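PDB 1HCU: alpha-1,2-Mannosidase from Trichoderma reesei, which probably trims alpha-1,2-linked mannose residues from high-mannose N-glycans in a calcium-dependent hydrolysis, as a family 47 glycosyl hydrolase. Local coordinates for residues S451-L463 and K480-I492. Residues are numbered along the deposited sequence; the frame is centred on the assembly and turned at random.
Sequences SFWFAEALKYAYL and KFVFNTEAHPFSI. With CA (calcium ion), chain H.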
loop_
_atom_site.group_PDB
_atom_site.type_symbol
_atom_site.label_atom_id
_atom_site.label_comp_id
_atom_site.label_asym_id
_atom_site.label_seq_id
_atom_site.Cartn_x
_atom_site.Cartn_y
_atom_site.Cartn_z
ATOM N N SER A 451 -9.044 -7.732 0.286
ATOM C CA SER A 451 -8.345 -8.095 -0.939
ATOM C C SER A 451 -6.826 -7.883 -0.872
ATOM O O SER A 451 -6.070 -8.658 -1.462
ATOM C CB SER A 451 -8.943 -7.338 -2.139
ATOM O OG SER A 451 -8.658 -5.952 -2.093
ATOM N N PHE A 452 -6.367 -6.852 -0.160
ATOM C CA PHE A 452 -4.924 -6.623 -0.075
ATOM C C PHE A 452 -4.181 -7.783 0.616
ATOM O O PHE A 452 -2.953 -7.848 0.603
ATOM C CB PHE A 452 -4.618 -5.273 0.600
ATOM C CG PHE A 452 -5.330 -5.053 1.908
ATOM C CD1 PHE A 452 -5.040 -5.841 3.008
ATOM C CD2 PHE A 452 -6.265 -4.027 2.043
ATOM C CE1 PHE A 452 -5.660 -5.618 4.230
ATOM C CE2 PHE A 452 -6.896 -3.794 3.264
ATOM C CZ PHE A 452 -6.590 -4.592 4.363
ATOM N N TRP A 453 -4.930 -8.703 1.216
ATOM C CA TRP A 453 -4.308 -9.870 1.832
ATOM C C TRP A 453 -3.696 -10.630 0.650
ATOM O O TRP A 453 -2.540 -11.052 0.701
ATOM C CB TRP A 453 -5.364 -10.714 2.538
ATOM C CG TRP A 453 -4.917 -12.083 2.972
ATOM C CD1 TRP A 453 -5.477 -13.273 2.607
ATOM C CD2 TRP A 453 -3.868 -12.405 3.901
ATOM N NE1 TRP A 453 -4.849 -14.314 3.249
ATOM C CE2 TRP A 453 -3.859 -13.810 4.049
ATOM C CE3 TRP A 453 -2.941 -11.642 4.624
ATOM C CZ2 TRP A 453 -2.960 -14.471 4.892
ATOM C CZ3 TRP A 453 -2.045 -12.297 5.461
ATOM C CH2 TRP A 453 -2.062 -13.702 5.588
ATOM N N PHE A 454 -4.472 -10.763 -0.425
ATOM C CA PHE A 454 -4.026 -11.441 -1.638
ATOM C C PHE A 454 -2.938 -10.677 -2.385
ATOM O O PHE A 454 -1.919 -11.246 -2.779
ATOM C CB PHE A 454 -5.186 -11.636 -2.625
ATOM C CG PHE A 454 -6.150 -12.710 -2.236
ATOM C CD1 PHE A 454 -7.436 -12.387 -1.811
ATOM C CD2 PHE A 454 -5.781 -14.050 -2.303
ATOM C CE1 PHE A 454 -8.337 -13.379 -1.459
ATOM C CE2 PHE A 454 -6.676 -15.052 -1.952
ATOM C CZ PHE A 454 -7.956 -14.718 -1.529
ATOM N N ALA A 455 -3.162 -9.383 -2.578
ATOM C CA ALA A 455 -2.230 -8.559 -3.332
ATOM C C ALA A 455 -0.940 -8.141 -2.651
ATOM O O ALA A 455 0.108 -8.072 -3.294
ATOM C CB ALA A 455 -2.954 -7.311 -3.832
ATOM N N GLU A 456 -1.009 -7.874 -1.354
ATOM C CA GLU A 456 0.158 -7.368 -0.644
ATOM C C GLU A 456 0.832 -8.232 0.413
ATOM O O GLU A 456 1.991 -8.603 0.276
ATOM C CB GLU A 456 -0.205 -6.025 -0.012
ATOM C CG GLU A 456 -0.787 -5.007 -0.977
ATOM C CD GLU A 456 -0.831 -3.612 -0.366
ATOM O OE1 GLU A 456 -1.934 -3.139 -0.010
ATOM O OE2 GLU A 456 0.247 -2.997 -0.233
ATOM N N ALA A 457 0.119 -8.518 1.492
ATOM C CA ALA A 457 0.706 -9.311 2.551
ATOM C C ALA A 457 1.324 -10.604 2.029
ATOM O O ALA A 457 2.490 -10.882 2.296
ATOM C CB ALA A 457 -0.329 -9.613 3.614
ATOM N N LEU A 458 0.560 -11.382 1.268
ATOM C CA LEU A 458 1.069 -12.655 0.750
ATOM C C LEU A 458 2.127 -12.483 -0.344
ATOM O O LEU A 458 2.993 -13.342 -0.525
ATOM C CB LEU A 458 -0.100 -13.522 0.253
ATOM C CG LEU A 458 -1.037 -14.045 1.360
ATOM C CD1 LEU A 458 -2.224 -14.800 0.746
ATOM C CD2 LEU A 458 -0.261 -14.978 2.284
ATOM N N LYS A 459 2.061 -11.364 -1.059
ATOM C CA LYS A 459 3.010 -11.058 -2.122
ATOM C C LYS A 459 4.393 -10.732 -1.532
ATOM O O LYS A 459 5.389 -11.336 -1.910
ATOM C CB LYS A 459 2.485 -9.871 -2.946
ATOM C CG LYS A 459 3.470 -9.310 -3.966
ATOM C CD LYS A 459 3.212 -9.821 -5.352
ATOM C CE LYS A 459 2.506 -8.796 -6.241
ATOM N NZ LYS A 459 1.102 -8.476 -5.846
ATOM N N TYR A 460 4.458 -9.782 -0.605
ATOM C CA TYR A 460 5.748 -9.431 -0.014
ATOM C C TYR A 460 6.334 -10.594 0.786
ATOM O O TYR A 460 7.540 -10.838 0.726
ATOM C CB TYR A 460 5.627 -8.181 0.870
ATOM C CG TYR A 460 5.379 -6.898 0.088
ATOM C CD1 TYR A 460 6.290 -6.450 -0.875
ATOM C CD2 TYR A 460 4.219 -6.150 0.294
ATOM C CE1 TYR A 460 6.040 -5.288 -1.616
ATOM C CE2 TYR A 460 3.965 -4.991 -0.437
ATOM C CZ TYR A 460 4.873 -4.565 -1.392
ATOM O OH TYR A 460 4.606 -3.429 -2.129
ATOM N N ALA A 461 5.483 -11.311 1.523
ATOM C CA ALA A 461 5.935 -12.443 2.322
ATOM C C ALA A 461 6.593 -13.501 1.429
ATOM O O ALA A 461 7.643 -14.054 1.761
ATOM C CB ALA A 461 4.760 -13.054 3.083
ATOM N N TYR A 462 5.974 -13.760 0.285
ATOM C CA TYR A 462 6.490 -14.732 -0.659
ATOM C C TYR A 462 7.810 -14.296 -1.304
ATOM O O TYR A 462 8.783 -15.053 -1.322
ATOM C CB TYR A 462 5.460 -14.969 -1.752
ATOM C CG TYR A 462 5.945 -15.903 -2.820
ATOM C CD1 TYR A 462 6.076 -17.263 -2.566
ATOM C CD2 TYR A 462 6.297 -15.427 -4.080
ATOM C CE1 TYR A 462 6.545 -18.129 -3.531
ATOM C CE2 TYR A 462 6.771 -16.289 -5.057
ATOM C CZ TYR A 462 6.890 -17.640 -4.771
ATOM O OH TYR A 462 7.345 -18.508 -5.725
ATOM N N LEU A 463 7.833 -13.076 -1.833
ATOM C CA LEU A 463 9.009 -12.548 -2.513
ATOM C C LEU A 463 10.261 -12.490 -1.654
ATOM O O LEU A 463 11.377 -12.594 -2.168
ATOM C CB LEU A 463 8.709 -11.151 -3.082
ATOM C CG LEU A 463 7.670 -11.132 -4.214
ATOM C CD1 LEU A 463 7.364 -9.688 -4.633
ATOM C CD2 LEU A 463 8.205 -11.940 -5.395
ATOM N N LYS A 480 13.673 -2.906 -13.155
ATOM C CA LYS A 480 12.831 -2.813 -14.331
ATOM C C LYS A 480 11.353 -2.762 -13.960
ATOM O O LYS A 480 10.501 -2.587 -14.832
ATOM C CB LYS A 480 13.116 -3.978 -15.281
ATOM C CG LYS A 480 14.576 -4.042 -15.718
ATOM C CD LYS A 480 14.748 -4.852 -16.992
ATOM C CE LYS A 480 14.193 -4.095 -18.195
ATOM N NZ LYS A 480 14.925 -2.819 -18.396
ATOM N N PHE A 481 11.053 -2.907 -12.670
ATOM C CA PHE A 481 9.668 -2.849 -12.194
ATOM C C PHE A 481 9.494 -1.897 -11.008
ATOM O O PHE A 481 10.462 -1.537 -10.337
ATOM C CB PHE A 481 9.156 -4.247 -11.813
ATOM C CG PHE A 481 8.758 -5.094 -12.997
ATOM C CD1 PHE A 481 9.721 -5.727 -13.776
ATOM C CD2 PHE A 481 7.416 -5.214 -13.363
ATOM C CE1 PHE A 481 9.359 -6.464 -14.905
ATOM C CE2 PHE A 481 7.044 -5.950 -14.490
ATOM C CZ PHE A 481 8.019 -6.574 -15.262
ATOM N N VAL A 482 8.257 -1.476 -10.765
ATOM C CA VAL A 482 7.960 -0.574 -9.660
ATOM C C VAL A 482 6.632 -0.961 -9.046
ATOM O O VAL A 482 5.625 -1.048 -9.749
ATOM C CB VAL A 482 7.830 0.894 -10.125
ATOM C CG1 VAL A 482 7.778 1.818 -8.906
ATOM C CG2 VAL A 482 8.981 1.259 -11.028
ATOM N N PHE A 483 6.624 -1.178 -7.733
ATOM C CA PHE A 483 5.392 -1.552 -7.048
ATOM C C PHE A 483 4.501 -0.337 -6.788
ATOM O O PHE A 483 4.965 0.701 -6.289
ATOM C CB PHE A 483 5.687 -2.239 -5.712
ATOM C CG PHE A 483 6.299 -3.612 -5.838
ATOM C CD1 PHE A 483 7.674 -3.790 -5.716
ATOM C CD2 PHE A 483 5.497 -4.732 -6.035
ATOM C CE1 PHE A 483 8.244 -5.072 -5.784
ATOM C CE2 PHE A 483 6.054 -6.013 -6.104
ATOM C CZ PHE A 483 7.431 -6.181 -5.977
ATOM N N ASN A 484 3.222 -0.468 -7.138
ATOM C CA ASN A 484 2.269 0.602 -6.908
ATOM C C ASN A 484 1.915 0.450 -5.430
ATOM O O ASN A 484 2.420 -0.453 -4.768
ATOM C CB ASN A 484 1.041 0.453 -7.831
ATOM C CG ASN A 484 -0.113 -0.303 -7.186
ATOM O OD1 ASN A 484 0.076 -1.313 -6.509
ATOM N ND2 ASN A 484 -1.322 0.181 -7.420
ATOM N N THR A 485 1.059 1.312 -4.906
ATOM C CA THR A 485 0.731 1.235 -3.488
ATOM C C THR A 485 0.011 -0.043 -3.040
ATOM O O THR A 485 -0.007 -0.355 -1.858
ATOM C CB THR A 485 -0.080 2.473 -3.067
ATOM O OG1 THR A 485 0.339 2.880 -1.767
ATOM C CG2 THR A 485 -1.569 2.179 -3.050
ATOM N N GLU A 486 -0.570 -0.786 -3.977
ATOM C CA GLU A 486 -1.284 -2.017 -3.631
ATOM C C GLU A 486 -0.440 -3.221 -4.057
ATOM O O GLU A 486 -0.959 -4.268 -4.445
ATOM C CB GLU A 486 -2.653 -2.051 -4.334
ATOM C CG GLU A 486 -3.611 -3.129 -3.834
ATOM C CD GLU A 486 -4.349 -2.732 -2.554
ATOM O OE1 GLU A 486 -4.009 -1.691 -1.953
ATOM O OE2 GLU A 486 -5.274 -3.476 -2.152
ATOM N N ALA A 487 0.872 -3.045 -4.007
ATOM C CA ALA A 487 1.808 -4.098 -4.365
ATOM C C ALA A 487 1.652 -4.622 -5.789
ATOM O O ALA A 487 1.915 -5.794 -6.046
ATOM C CB ALA A 487 1.684 -5.251 -3.373
ATOM N N HIS A 488 1.219 -3.767 -6.712
ATOM C CA HIS A 488 1.084 -4.177 -8.111
ATOM C C HIS A 488 2.254 -3.586 -8.890
ATOM O O HIS A 488 2.310 -2.383 -9.120
ATOM C CB HIS A 488 -0.246 -3.699 -8.701
ATOM C CG HIS A 488 -1.442 -4.271 -8.009
ATOM N ND1 HIS A 488 -1.585 -5.619 -7.770
ATOM C CD2 HIS A 488 -2.537 -3.677 -7.479
ATOM C CE1 HIS A 488 -2.713 -5.833 -7.117
ATOM N NE2 HIS A 488 -3.309 -4.670 -6.928
ATOM N N PRO A 489 3.208 -4.433 -9.304
ATOM C CA PRO A 489 4.397 -4.013 -10.054
ATOM C C PRO A 489 4.171 -3.653 -11.523
ATOM O O PRO A 489 3.630 -4.451 -12.281
ATOM C CB PRO A 489 5.318 -5.217 -9.904
ATOM C CG PRO A 489 4.347 -6.357 -9.973
ATOM C CD PRO A 489 3.244 -5.883 -9.040
ATOM N N PHE A 490 4.602 -2.460 -11.922
ATOM C CA PHE A 490 4.464 -2.003 -13.308
ATOM C C PHE A 490 5.852 -1.920 -13.936
ATOM O O PHE A 490 6.827 -1.635 -13.238
ATOM C CB PHE A 490 3.856 -0.595 -13.354
ATOM C CG PHE A 490 2.512 -0.488 -12.719
ATOM C CD1 PHE A 490 2.090 0.719 -12.172
ATOM C CD2 PHE A 490 1.660 -1.584 -12.670
ATOM C CE1 PHE A 490 0.828 0.829 -11.580
ATOM C CE2 PHE A 490 0.412 -1.489 -12.090
ATOM C CZ PHE A 490 -0.010 -0.281 -11.541
ATOM N N SER A 491 5.962 -2.172 -15.239
ATOM C CA SER A 491 7.270 -2.042 -15.895
ATOM C C SER A 491 7.522 -0.543 -15.980
ATOM O O SER A 491 6.575 0.230 -16.137
ATOM C CB SER A 491 7.252 -2.607 -17.317
ATOM O OG SER A 491 7.100 -4.010 -17.327
ATOM N N ILE A 492 8.782 -0.127 -15.873
ATOM C CA ILE A 492 9.114 1.294 -15.959
ATOM C C ILE A 492 9.104 1.726 -17.426
ATOM O O ILE A 492 9.324 0.912 -18.319
ATOM C CB ILE A 492 10.495 1.593 -15.338
ATOM C CG1 ILE A 492 11.609 1.013 -16.218
ATOM C CG2 ILE A 492 10.559 0.994 -13.927
ATOM C CD1 ILE A 492 13.005 1.390 -15.774
HETATM CA CA CA H . 0.184 1.067 0.447
HETATM O O HOH W 1 2.511 -1.746 -1.643
HETATM O O HOH W 2 0.931 -1.326 1.608
HETATM O O HOH W 3 -2.369 2.277 0.091
HETATM O O HOH W 4 -1.335 1.419 2.746
HETATM O O HOH W 5 1.586 3.060 1.668
#
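Ala487, at the tip of a beta-hairpin, presses its methyl group into helix 451-463, where CB lies 3.5 Å from Glu456 CG and also meets Ala455 O and the CE2 side of the Tyr460 ring. Its carbonyl does the polar work: Lys459 NZ donates to Ala487 O over 2.8 Å, tilted 32° from that carbonyl's plane, and to Ala455 O of its own helix on an in-plane lone pair. The lysine leaves the helix with CG anti to the backbone N (chi1 171°), then bends at each later torsion, which turns the ammonium back between the two carbonyls; Asp63 of helix 56-67 adds a salt bridge. A methionine in place of Lys459 would probably leave both buried carbonyl oxygens and Asp63 without their shared cationic partner. The hairpin plugs one end of the (alpha/alpha)7 barrel of family 47 and carries calcium at its tip through Thr485 O and OG1; Glu249 of helix 245-257 also hydrogen-bonds OG1, and four waters complete the metal's ligands. Asn484 shapes that tip as an Asx turn, OD1 accepting from Glu486 N and His488 N on opposite faces of its amide. Glu486 and Glu456 meet nearly perpendicularly, their OE1 atoms 3.2 Å apart as two acceptors, not a bond. Bent at chi2 (81°), Glu486 brings OE2 to the edge of the Phe452 ring, 3.4 Å from Phe452 CB. Glu456 OE2 accepts from water 2, 2.6 Å away and itself a calcium ligand. Farther along, Tyr460 turns an edge to the Phe483 face, and Leu463 CD1 touches Phe483 CZ.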